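Local coordinates for protein putative oxidoreductase (Thermus thermophilus, PDB 2ISM) that is a putative oxidoreductase of the glucose/sorbosone dehydrogenase family, built as a beta-propeller and modelled with a bound calcium ion, at residues Ala161-Leu174 / Arg189-His201. Numbering follows the deposited sequence.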
ATOM      1  N   ALA B 161      25.970  19.088  18.580  1.00 14.78           N
ATOM      2  CA  ALA B 161      25.181  19.108  17.347  1.00 17.05           C
ATOM      3  C   ALA B 161      25.622  20.148  16.325  1.00 17.60           C
ATOM      4  O   ALA B 161      25.514  19.921  15.119  1.00 16.08           O
ATOM      5  CB  ALA B 161      23.710  19.313  17.674  1.00 16.29           C
ATOM      6  N   GLN B 162      26.106  21.289  16.810  1.00 18.62           N
ATOM      7  CA  GLN B 162      26.548  22.379  15.937  1.00 20.39           C
ATOM      8  C   GLN B 162      28.040  22.313  15.618  1.00 20.79           C
ATOM      9  O   GLN B 162      28.542  23.069  14.786  1.00 19.10           O
ATOM     10  CB  GLN B 162      26.238  23.728  16.594  1.00 19.46           C
ATOM     11  CG  GLN B 162      24.759  24.059  16.702  1.00 20.02           C
ATOM     12  CD  GLN B 162      24.094  24.173  15.346  1.00 17.18           C
ATOM     13  OE1 GLN B 162      24.627  24.808  14.436  1.00 22.61           O
ATOM     14  NE2 GLN B 162      22.920  23.568  15.206  1.00 19.32           N
ATOM     15  N   ASP B 163      28.741  21.403  16.282  1.00 18.89           N
ATOM     16  CA  ASP B 163      30.178  21.242  16.104  1.00 18.19           C
ATOM     17  C   ASP B 163      30.505  20.279  14.957  1.00 19.23           C
ATOM     18  O   ASP B 163      30.330  19.069  15.087  1.00 14.99           O
ATOM     19  CB  ASP B 163      30.778  20.731  17.419  1.00 19.54           C
ATOM     20  CG  ASP B 163      32.295  20.677  17.405  1.00 26.26           C
ATOM     21  OD1 ASP B 163      32.914  21.001  16.366  1.00 23.31           O
ATOM     22  OD2 ASP B 163      32.868  20.300  18.450  1.00 24.87           O
ATOM     23  N   LEU B 164      30.981  20.811  13.835  1.00 17.95           N
ATOM     24  CA  LEU B 164      31.325  19.958  12.700  1.00 17.20           C
ATOM     25  C   LEU B 164      32.438  18.967  13.025  1.00 16.42           C
ATOM     26  O   LEU B 164      32.622  17.980  12.311  1.00 17.40           O
ATOM     27  CB  LEU B 164      31.738  20.802  11.492  1.00 19.99           C
ATOM     28  CG  LEU B 164      30.605  21.520  10.756  1.00 23.45           C
ATOM     29  CD1 LEU B 164      31.180  22.340   9.611  1.00 24.22           C
ATOM     30  CD2 LEU B 164      29.605  20.500  10.234  1.00 20.30           C
ATOM     31  N   ALA B 165      33.174  19.230  14.102  1.00 13.82           N
ATOM     32  CA  ALA B 165      34.269  18.359  14.515  1.00 16.73           C
ATOM     33  C   ALA B 165      33.780  17.173  15.344  1.00 15.64           C
ATOM     34  O   ALA B 165      34.545  16.243  15.622  1.00 15.86           O
ATOM     35  CB  ALA B 165      35.303  19.159  15.305  1.00 20.82           C
ATOM     36  N   SER B 166      32.510  17.207  15.740  1.00 14.95           N
ATOM     37  CA  SER B 166      31.925  16.126  16.532  1.00 14.10           C
ATOM     38  C   SER B 166      30.997  15.238  15.705  1.00 13.13           C
ATOM     39  O   SER B 166      30.247  15.730  14.868  1.00 14.02           O
ATOM     40  CB  SER B 166      31.141  16.703  17.715  1.00 13.76           C
ATOM     41  OG  SER B 166      30.443  15.678  18.403  1.00 14.75           O
ATOM     42  N   LEU B 167      31.049  13.931  15.950  1.00 10.55           N
ATOM     43  CA  LEU B 167      30.189  12.991  15.234  1.00 13.73           C
ATOM     44  C   LEU B 167      28.795  12.935  15.873  1.00 13.40           C
ATOM     45  O   LEU B 167      27.917  12.219  15.384  1.00 16.41           O
ATOM     46  CB  LEU B 167      30.797  11.580  15.252  1.00 13.06           C
ATOM     47  CG  LEU B 167      32.109  11.310  14.511  1.00 15.73           C
ATOM     48  CD1 LEU B 167      32.554   9.875  14.779  1.00 10.97           C
ATOM     49  CD2 LEU B 167      31.911  11.542  13.017  1.00 14.66           C
ATOM     50  N   GLY B 168      28.601  13.682  16.960  1.00 13.31           N
ATOM     51  CA  GLY B 168      27.322  13.677  17.657  1.00 10.62           C
ATOM     52  C   GLY B 168      26.300  14.712  17.208  1.00 10.71           C
ATOM     53  O   GLY B 168      26.659  15.825  16.820  1.00 15.13           O
ATOM     54  N   GLY B 169      25.023  14.343  17.273  1.00 10.91           N
ATOM     55  CA  GLY B 169      23.953  15.241  16.863  1.00 10.58           C
ATOM     56  C   GLY B 169      24.007  15.433  15.361  1.00 10.83           C
ATOM     57  O   GLY B 169      23.770  16.526  14.852  1.00 11.32           O
ATOM     58  N   LYS B 170      24.301  14.345  14.655  1.00 12.67           N
ATOM     59  CA  LYS B 170      24.449  14.369  13.206  1.00 10.44           C
ATOM     60  C   LYS B 170      23.756  13.220  12.502  1.00 10.53           C
ATOM     61  O   LYS B 170      23.199  12.316  13.122  1.00 10.99           O
ATOM     62  CB  LYS B 170      25.934  14.239  12.833  1.00  7.61           C
ATOM     63  CG  LYS B 170      26.906  15.182  13.535  1.00 10.61           C
ATOM     64  CD  LYS B 170      26.774  16.610  13.031  1.00  7.83           C
ATOM     65  CE  LYS B 170      27.953  17.459  13.490  1.00 17.05           C
ATOM     66  NZ  LYS B 170      28.055  17.537  14.978  1.00 14.79           N
ATOM     67  N   ILE B 171      23.791  13.298  11.177  1.00  9.09           N
ATOM     68  CA  ILE B 171      23.339  12.219  10.321  1.00  9.86           C
ATOM     69  C   ILE B 171      24.607  12.073   9.490  1.00  9.69           C
ATOM     70  O   ILE B 171      25.079  13.040   8.879  1.00 11.48           O
ATOM     71  CB  ILE B 171      22.147  12.578   9.411  1.00  9.41           C
ATOM     72  CG1 ILE B 171      20.857  12.614  10.237  1.00  9.03           C
ATOM     73  CG2 ILE B 171      22.000  11.518   8.316  1.00 14.50           C
ATOM     74  CD1 ILE B 171      19.599  12.876   9.412  1.00 16.68           C
ATOM     75  N   LEU B 172      25.190  10.881   9.512  1.00  8.13           N
ATOM     76  CA  LEU B 172      26.419  10.626   8.782  1.00  6.83           C
ATOM     77  C   LEU B 172      26.129   9.812   7.536  1.00  8.80           C
ATOM     78  O   LEU B 172      25.122   9.111   7.471  1.00 11.00           O
ATOM     79  CB  LEU B 172      27.398   9.853   9.676  1.00  9.18           C
ATOM     80  CG  LEU B 172      27.527  10.337  11.130  1.00  9.65           C
ATOM     81  CD1 LEU B 172      28.384   9.359  11.927  1.00  8.84           C
ATOM     82  CD2 LEU B 172      28.129  11.729  11.159  1.00 10.46           C
ATOM     83  N   ARG B 173      27.012   9.911   6.545  1.00  7.82           N
ATOM     84  CA  ARG B 173      26.855   9.136   5.320  1.00 11.61           C
ATOM     85  C   ARG B 173      28.208   8.543   4.947  1.00  8.59           C
ATOM     86  O   ARG B 173      29.186   9.264   4.750  1.00 14.29           O
ATOM     87  CB  ARG B 173      26.334   9.991   4.168  1.00 12.12           C
ATOM     88  CG  ARG B 173      25.930   9.139   2.974  1.00 11.92           C
ATOM     89  CD  ARG B 173      25.420   9.972   1.820  1.00 14.22           C
ATOM     90  NE  ARG B 173      26.474  10.797   1.255  1.00 19.55           N
ATOM     91  CZ  ARG B 173      26.530  11.154  -0.022  1.00 19.17           C
ATOM     92  NH1 ARG B 173      25.590  10.753  -0.862  1.00 22.06           N
ATOM     93  NH2 ARG B 173      27.523  11.915  -0.458  1.00 17.88           N
ATOM     94  N   LEU B 174      28.250   7.221   4.856  1.00 10.56           N
ATOM     95  CA  LEU B 174      29.484   6.511   4.561  1.00 11.66           C
ATOM     96  C   LEU B 174      29.313   5.527   3.411  1.00 12.61           C
ATOM     97  O   LEU B 174      28.199   5.239   2.990  1.00 12.38           O
ATOM     98  CB  LEU B 174      29.903   5.715   5.796  1.00 12.25           C
ATOM     99  CG  LEU B 174      29.713   6.319   7.190  1.00 15.02           C
ATOM    100  CD1 LEU B 174      29.924   5.229   8.236  1.00 15.40           C
ATOM    101  CD2 LEU B 174      30.684   7.471   7.406  1.00 19.61           C
ATOM    102  N   ARG B 189      36.524  20.889   4.030  1.00 42.49           N
ATOM    103  CA  ARG B 189      36.732  21.788   5.161  1.00 42.93           C
ATOM    104  C   ARG B 189      37.603  21.248   6.294  1.00 41.52           C
ATOM    105  O   ARG B 189      37.452  20.107   6.725  1.00 42.70           O
ATOM    106  CB  ARG B 189      35.382  22.225   5.731  1.00 43.11           C
ATOM    107  CG  ARG B 189      35.502  23.319   6.775  1.00 50.16           C
ATOM    108  CD  ARG B 189      34.156  23.717   7.351  1.00 50.56           C
ATOM    109  NE  ARG B 189      33.193  24.076   6.315  1.00 52.85           N
ATOM    110  CZ  ARG B 189      32.050  24.712   6.553  1.00 54.11           C
ATOM    111  NH1 ARG B 189      31.734  25.063   7.792  1.00 55.79           N
ATOM    112  NH2 ARG B 189      31.220  24.987   5.556  1.00 53.74           N
ATOM    113  N   ARG B 190      38.512  22.090   6.777  1.00 39.04           N
ATOM    114  CA  ARG B 190      39.403  21.725   7.876  1.00 35.56           C
ATOM    115  C   ARG B 190      38.618  21.771   9.185  1.00 30.37           C
ATOM    116  O   ARG B 190      37.735  22.610   9.357  1.00 25.63           O
ATOM    117  CB  ARG B 190      40.575  22.706   7.957  1.00 43.92           C
ATOM    118  CG  ARG B 190      41.496  22.483   9.148  1.00 51.04           C
ATOM    119  CD  ARG B 190      42.385  23.695   9.395  1.00 61.35           C
ATOM    120  NE  ARG B 190      43.203  23.543  10.597  1.00 70.10           N
ATOM    121  CZ  ARG B 190      43.898  24.527  11.160  1.00 75.68           C
ATOM    122  NH1 ARG B 190      43.876  25.744  10.633  1.00 78.62           N
ATOM    123  NH2 ARG B 190      44.615  24.295  12.253  1.00 77.91           N
ATOM    124  N   GLY B 191      38.946  20.870  10.103  1.00 27.72           N
ATOM    125  CA  GLY B 191      38.262  20.839  11.384  1.00 30.46           C
ATOM    126  C   GLY B 191      36.891  20.181  11.357  1.00 28.40           C
ATOM    127  O   GLY B 191      36.234  20.066  12.393  1.00 33.40           O
ATOM    128  N   ALA B 192      36.450  19.748  10.183  1.00 20.46           N
ATOM    129  CA  ALA B 192      35.145  19.105  10.067  1.00 21.17           C
ATOM    130  C   ALA B 192      35.274  17.611   9.791  1.00 18.76           C
ATOM    131  O   ALA B 192      36.146  17.188   9.033  1.00 17.78           O
ATOM    132  CB  ALA B 192      34.338  19.770   8.959  1.00 19.77           C
ATOM    133  N   ARG B 193      34.416  16.812  10.421  1.00 16.41           N
ATOM    134  CA  ARG B 193      34.418  15.366  10.203  1.00 15.02           C
ATOM    135  C   ARG B 193      33.845  15.134   8.807  1.00 13.61           C
ATOM    136  O   ARG B 193      32.707  15.503   8.527  1.00 13.37           O
ATOM    137  CB  ARG B 193      33.543  14.653  11.245  1.00 17.84           C
ATOM    138  CG  ARG B 193      34.116  14.623  12.662  1.00 15.50           C
ATOM    139  CD  ARG B 193      35.454  13.882  12.730  1.00 18.16           C
ATOM    140  NE  ARG B 193      35.385  12.502  12.242  1.00 14.30           N
ATOM    141  CZ  ARG B 193      35.603  11.423  12.993  1.00 17.45           C
ATOM    142  NH1 ARG B 193      35.899  11.555  14.280  1.00 18.45           N
ATOM    143  NH2 ARG B 193      35.540  10.210  12.457  1.00 14.85           N
ATOM    144  N   PRO B 194      34.626  14.514   7.911  1.00 15.68           N
ATOM    145  CA  PRO B 194      34.156  14.258   6.546  1.00 13.29           C
ATOM    146  C   PRO B 194      32.946  13.328   6.447  1.00 14.21           C
ATOM    147  O   PRO B 194      32.282  13.273   5.412  1.00 13.16           O
ATOM    148  CB  PRO B 194      35.400  13.697   5.856  1.00 15.50           C
ATOM    149  CG  PRO B 194      36.095  12.969   6.971  1.00 16.24           C
ATOM    150  CD  PRO B 194      35.964  13.941   8.132  1.00 13.65           C
ATOM    151  N   GLU B 195      32.647  12.609   7.526  1.00 15.56           N
ATOM    152  CA  GLU B 195      31.509  11.693   7.531  1.00 15.64           C
ATOM    153  C   GLU B 195      30.162  12.411   7.660  1.00 14.57           C
ATOM    154  O   GLU B 195      29.121  11.844   7.335  1.00 15.19           O
ATOM    155  CB  GLU B 195      31.634  10.683   8.680  1.00 15.61           C
ATOM    156  CG  GLU B 195      32.907   9.840   8.652  1.00 16.03           C
ATOM    157  CD  GLU B 195      34.072  10.500   9.367  1.00 18.05           C
ATOM    158  OE1 GLU B 195      34.002  11.717   9.639  1.00 15.14           O
ATOM    159  OE2 GLU B 195      35.063   9.795   9.655  1.00 20.29           O
ATOM    160  N   VAL B 196      30.184  13.658   8.124  1.00 13.79           N
ATOM    161  CA  VAL B 196      28.946  14.415   8.331  1.00 11.96           C
ATOM    162  C   VAL B 196      28.132  14.746   7.087  1.00 17.17           C
ATOM    163  O   VAL B 196      28.648  15.318   6.126  1.00 14.43           O
ATOM    164  CB  VAL B 196      29.223  15.735   9.084  1.00 13.16           C
ATOM    165  CG1 VAL B 196      27.948  16.573   9.168  1.00 10.71           C
ATOM    166  CG2 VAL B 196      29.735  15.432  10.476  1.00 12.34           C
ATOM    167  N   TYR B 197      26.852  14.382   7.127  1.00  9.55           N
ATOM    168  CA  TYR B 197      25.933  14.644   6.030  1.00 14.79           C
ATOM    169  C   TYR B 197      25.060  15.838   6.419  1.00 15.94           C
ATOM    170  O   TYR B 197      24.863  16.753   5.619  1.00 14.62           O
ATOM    171  CB  TYR B 197      25.061  13.422   5.763  1.00 10.82           C
ATOM    172  CG  TYR B 197      24.228  13.519   4.503  1.00 10.69           C
ATOM    173  CD1 TYR B 197      24.826  13.479   3.242  1.00 12.34           C
ATOM    174  CD2 TYR B 197      22.839  13.627   4.570  1.00 11.70           C
ATOM    175  CE1 TYR B 197      24.058  13.538   2.076  1.00 12.32           C
ATOM    176  CE2 TYR B 197      22.061  13.689   3.417  1.00  9.67           C
ATOM    177  CZ  TYR B 197      22.677  13.640   2.176  1.00 12.74           C
ATOM    178  OH  TYR B 197      21.910  13.668   1.036  1.00 16.12           O
ATOM    179  N   SER B 198      24.528  15.815   7.643  1.00 13.95           N
ATOM    180  CA  SER B 198      23.711  16.919   8.156  1.00 12.73           C
ATOM    181  C   SER B 198      23.997  17.103   9.648  1.00 14.96           C
ATOM    182  O   SER B 198      24.444  16.175  10.319  1.00 11.37           O
ATOM    183  CB  SER B 198      22.211  16.665   7.923  1.00 13.96           C
ATOM    184  OG  SER B 198      21.732  15.549   8.649  1.00 14.57           O
ATOM    185  N   LEU B 199      23.757  18.303  10.166  1.00 13.90           N
ATOM    186  CA  LEU B 199      24.029  18.574  11.577  1.00 15.60           C
ATOM    187  C   LEU B 199      22.869  19.301  12.247  1.00 14.27           C
ATOM    188  O   LEU B 199      21.848  19.562  11.618  1.00 13.10           O
ATOM    189  CB  LEU B 199      25.306  19.415  11.718  1.00 11.29           C
ATOM    190  CG  LEU B 199      25.269  20.845  11.162  1.00 14.29           C
ATOM    191  CD1 LEU B 199      26.372  21.669  11.812  1.00 20.86           C
ATOM    192  CD2 LEU B 199      25.417  20.831   9.646  1.00 18.11           C
ATOM    193  N   GLY B 200      23.036  19.629  13.524  1.00 15.14           N
ATOM    194  CA  GLY B 200      21.988  20.326  14.250  1.00 15.21           C
ATOM    195  C   GLY B 200      20.833  19.433  14.664  1.00 17.05           C
ATOM    196  O   GLY B 200      19.681  19.873  14.703  1.00 17.62           O
ATOM    197  N   HIS B 201      21.132  18.172  14.959  1.00 13.89           N
ATOM    198  CA  HIS B 201      20.110  17.218  15.384  1.00 14.91           C
ATOM    199  C   HIS B 201      20.268  16.743  16.826  1.00  9.98           C
ATOM    200  O   HIS B 201      21.356  16.321  17.230  1.00 14.94           O
ATOM    201  CB  HIS B 201      20.250  15.899  14.609  1.00 12.17           C
ATOM    202  CG  HIS B 201      20.119  16.054  13.127  1.00 15.49           C
ATOM    203  ND1 HIS B 201      18.913  16.309  12.510  1.00 12.35           N
ATOM    204  CD2 HIS B 201      21.049  16.032  12.143  1.00 13.44           C
ATOM    205  CE1 HIS B 201      19.105  16.439  11.209  1.00 12.33           C
ATOM    206  NE2 HIS B 201      20.395  16.277  10.959  1.00 11.15           N
TER
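Ile171 faces two residues at once, Tyr197 and Ser198, in a classic beta bulge. Ile171 O accepts from both backbone nitrogens, 2.8 Å from Tyr197 N and 3.1 Å from Ser198 N, both in the carbonyl plane. Beyond the bulge, Arg173 N bonds to Glu195 O. Lys170 lies alongside Leu199, pointing the same way, with CD packed 3.4 Å from Leu199 CB. Bends at chi2 (-72°) and chi4 (-61°) curl its chain back into its own loop. There NZ donates to Asp163 O, Ser166 O and Gly168 O, so three carbonyls grip the buried ammonium. Strands 170-174 and 196-199 are the third and the outermost, fourth strand of a four-stranded antiparallel blade of the beta-propeller. Ile171 CG1 sits over one face of the His201 ring in a CH-pi contact, 4.1 Å from the centroid. Ser198 OG and His201 NE2 share a hydrogen bond of 2.8 Å, while Glu220 holds ND1; together they fix the ring's rotation near the calcium ion. In the turn before strand 196-199, Arg193 grips Glu195 side-on through NE and NH2, in a salt bridge. Leu167 CD2 covers the centre of one guanidinium face. Leu164 O receives Arg193 N at 2.9 Å, an almost straight bond (176°).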